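Local atomic coordinates of tartronate semialdehyde reductase (Salmonella typhimurium, PDB entry 1VPD), a protein that probably catalyses the NAD(P)H-dependent reduction of tartronate semialdehyde to D-glycerate, the last step of galactarate breakdown. Residues 288-291 with 296-299. Sequence-based numbering, arbitrary orientation.
Sequences YYEK and EVTR
The C-terminal tail, 296-299, follows the last helix of the all-helical C-terminal domain, 285-293, and leads away from it, held at its start by Glu290. Glu290 OE2 accepts the backbone N-H of Val297 at 2.8 Å, and the bond is nearly straight, 171° at the hydrogen. The amide reaches OE2 from the anti side of the carboxylate and 29° out of its plane. Glu290 has CG anti to its carbonyl carbon (chi1 -70°) and an extended chain beyond CG, which carries the carboxylate off the helix to the tail. Its flank runs along the backbone of Glu296: CG lies 3.9 Å and OE2 3.5 Å from Glu296 CA. Glu290 CA and Glu296 CA, 5.2 Å apart, are the nearest CA pair of the two segments. Val297 CB lies 3.6 Å from Glu290 OE2, beside the bonded amide, and the side chain packs on Thr194 and Thr197 of helix 170-198 and on Val227 and Met228 of helix 218-228. The Glu296 carboxylate stays apart from that of Glu290, with Glu296 OE2 4.9 Å from Glu290 OE1. Arg230 forms a salt bridge to Glu290 OE2 through NH1, which also makes a weak hydrogen bond to Val297 O. Farther along, Arg299 pairs with Asp204 and Asp229, fastening the end of the chain to other parts of the domain. Glu290 OE2 thus receives two donors, one a neutral amide and the other a guanidinium, and the arginine probably offsets the cost of burying the acid and helps keep it ionised despite the second carboxylate nearby. Val297 is held firmly through its amide and only weakly through its carbonyl, so Glu290 and Arg230 together fix the start of the tail.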
ATOM      1  N   TYR A 288      16.702  12.582   6.781  1.00 11.91           N
ATOM      2  CA  TYR A 288      17.932  12.410   6.024  1.00 11.75           C
ATOM      3  C   TYR A 288      18.514  13.768   5.641  1.00 11.15           C
ATOM      4  O   TYR A 288      19.695  14.050   5.860  1.00 11.55           O
ATOM      5  CB  TYR A 288      17.664  11.549   4.776  1.00 11.47           C
ATOM      6  CG  TYR A 288      18.852  11.406   3.858  1.00 11.30           C
ATOM      7  CD1 TYR A 288      19.790  10.403   4.057  1.00 11.75           C
ATOM      8  CD2 TYR A 288      19.042  12.265   2.782  1.00 12.20           C
ATOM      9  CE1 TYR A 288      20.901  10.267   3.213  1.00 11.66           C
ATOM     10  CE2 TYR A 288      20.148  12.146   1.952  1.00 11.00           C
ATOM     11  CZ  TYR A 288      21.076  11.146   2.172  1.00 11.42           C
ATOM     12  OH  TYR A 288      22.154  11.004   1.343  1.00 11.70           O
ATOM     13  N   TYR A 289      17.678  14.604   5.054  1.00 10.68           N
ATOM     14  CA  TYR A 289      18.093  15.941   4.669  1.00 11.12           C
ATOM     15  C   TYR A 289      18.459  16.806   5.880  1.00 11.53           C
ATOM     16  O   TYR A 289      19.425  17.567   5.831  1.00 12.18           O
ATOM     17  CB  TYR A 289      16.989  16.613   3.893  1.00 11.32           C
ATOM     18  CG  TYR A 289      16.878  16.134   2.462  1.00 10.41           C
ATOM     19  CD1 TYR A 289      17.603  16.749   1.455  1.00 10.86           C
ATOM     20  CD2 TYR A 289      16.071  15.058   2.127  1.00 12.27           C
ATOM     21  CE1 TYR A 289      17.522  16.312   0.146  1.00 10.80           C
ATOM     22  CE2 TYR A 289      15.969  14.615   0.808  1.00 11.73           C
ATOM     23  CZ  TYR A 289      16.689  15.257  -0.175  1.00 11.33           C
ATOM     24  OH  TYR A 289      16.578  14.843  -1.482  1.00 11.87           O
ATOM     25  N   GLU A 290      17.680  16.704   6.961  1.00 11.38           N
ATOM     26  CA  GLU A 290      17.972  17.472   8.173  1.00 11.96           C
ATOM     27  C   GLU A 290      19.354  17.149   8.716  1.00 12.43           C
ATOM     28  O   GLU A 290      20.092  18.024   9.168  1.00 13.12           O
ATOM     29  CB  GLU A 290      16.921  17.176   9.246  1.00 11.80           C
ATOM     30  CG  GLU A 290      15.556  17.736   8.920  1.00 13.15           C
ATOM     31  CD  GLU A 290      14.488  17.370   9.937  1.00 15.21           C
ATOM     32  OE1 GLU A 290      14.591  16.300  10.597  1.00 16.19           O
ATOM     33  OE2 GLU A 290      13.530  18.158  10.040  1.00 15.03           O
ATOM     34  N   LYS A 291      19.709  15.869   8.679  1.00 13.07           N
ATOM     35  CA  LYS A 291      20.971  15.425   9.228  1.00 14.21           C
ATOM     36  C   LYS A 291      22.140  15.872   8.360  1.00 13.99           C
ATOM     37  O   LYS A 291      23.186  16.278   8.868  1.00 14.87           O
ATOM     38  CB  LYS A 291      20.936  13.918   9.445  1.00 15.29           C
ATOM     39  CG  LYS A 291      20.081  13.583  10.678  1.00 19.14           C
ATOM     40  CD  LYS A 291      19.837  12.083  10.896  1.00 22.95           C
ATOM     41  CE  LYS A 291      18.965  11.876  12.143  1.00 25.15           C
ATOM     42  NZ  LYS A 291      18.674  10.445  12.442  1.00 25.05           N
ATOM     43  N   GLU A 296      16.732  21.477  11.262  1.00 16.06           N
ATOM     44  CA  GLU A 296      15.472  20.773  11.336  1.00 16.58           C
ATOM     45  C   GLU A 296      14.344  21.617  10.761  1.00 16.03           C
ATOM     46  O   GLU A 296      14.315  22.845  10.909  1.00 15.53           O
ATOM     47  CB  GLU A 296      15.191  20.362  12.795  1.00 17.79           C
ATOM     48  CG  GLU A 296      16.177  19.310  13.256  1.00 19.95           C
ATOM     49  CD  GLU A 296      15.878  18.741  14.637  1.00 23.74           C
ATOM     50  OE1 GLU A 296      15.128  19.373  15.389  1.00 25.17           O
ATOM     51  OE2 GLU A 296      16.404  17.649  14.939  1.00 25.26           O
ATOM     52  N   VAL A 297      13.417  20.938  10.095  1.00 16.13           N
ATOM     53  CA  VAL A 297      12.251  21.542   9.491  1.00 16.61           C
ATOM     54  C   VAL A 297      11.120  21.473  10.521  1.00 17.48           C
ATOM     55  O   VAL A 297      10.555  20.417  10.745  1.00 16.39           O
ATOM     56  CB  VAL A 297      11.874  20.806   8.194  1.00 16.84           C
ATOM     57  CG1 VAL A 297      10.579  21.319   7.614  1.00 17.87           C
ATOM     58  CG2 VAL A 297      13.018  20.965   7.174  1.00 17.10           C
ATOM     59  N   THR A 298      10.828  22.599  11.156  1.00 18.98           N
ATOM     60  CA  THR A 298       9.914  22.626  12.308  1.00 20.82           C
ATOM     61  C   THR A 298       8.945  23.780  12.183  1.00 22.90           C
ATOM     62  O   THR A 298       9.110  24.654  11.329  1.00 23.47           O
ATOM     63  CB  THR A 298      10.692  22.794  13.643  1.00 20.94           C
ATOM     64  OG1 THR A 298      11.315  24.080  13.681  1.00 22.76           O
ATOM     65  CG2 THR A 298      11.839  21.844  13.782  1.00 21.65           C
ATOM     66  N   ARG A 299       7.932  23.818  13.038  1.00 24.81           N
ATOM     67  CA  ARG A 299       7.043  24.975  13.016  1.00 27.46           C
ATOM     68  C   ARG A 299       7.823  26.237  13.370  1.00 29.21           C
ATOM     69  O   ARG A 299       7.383  27.346  13.014  1.00 30.95           O
ATOM     70  CB  ARG A 299       5.850  24.815  13.954  1.00 29.04           C
ATOM     71  CG  ARG A 299       4.943  23.628  13.602  1.00 29.05           C
ATOM     72  CD  ARG A 299       4.114  23.790  12.335  1.00 28.25           C
ATOM     73  NE  ARG A 299       3.155  22.688  12.210  1.00 26.59           N
ATOM     74  CZ  ARG A 299       2.184  22.622  11.323  1.00 25.74           C
ATOM     75  NH1 ARG A 299       1.954  23.603  10.466  1.00 28.22           N
ATOM     76  NH2 ARG A 299       1.381  21.571  11.314  1.00 25.59           N
ATOM     77  OXT ARG A 299       8.900  26.182  13.999  1.00 30.39           O
TER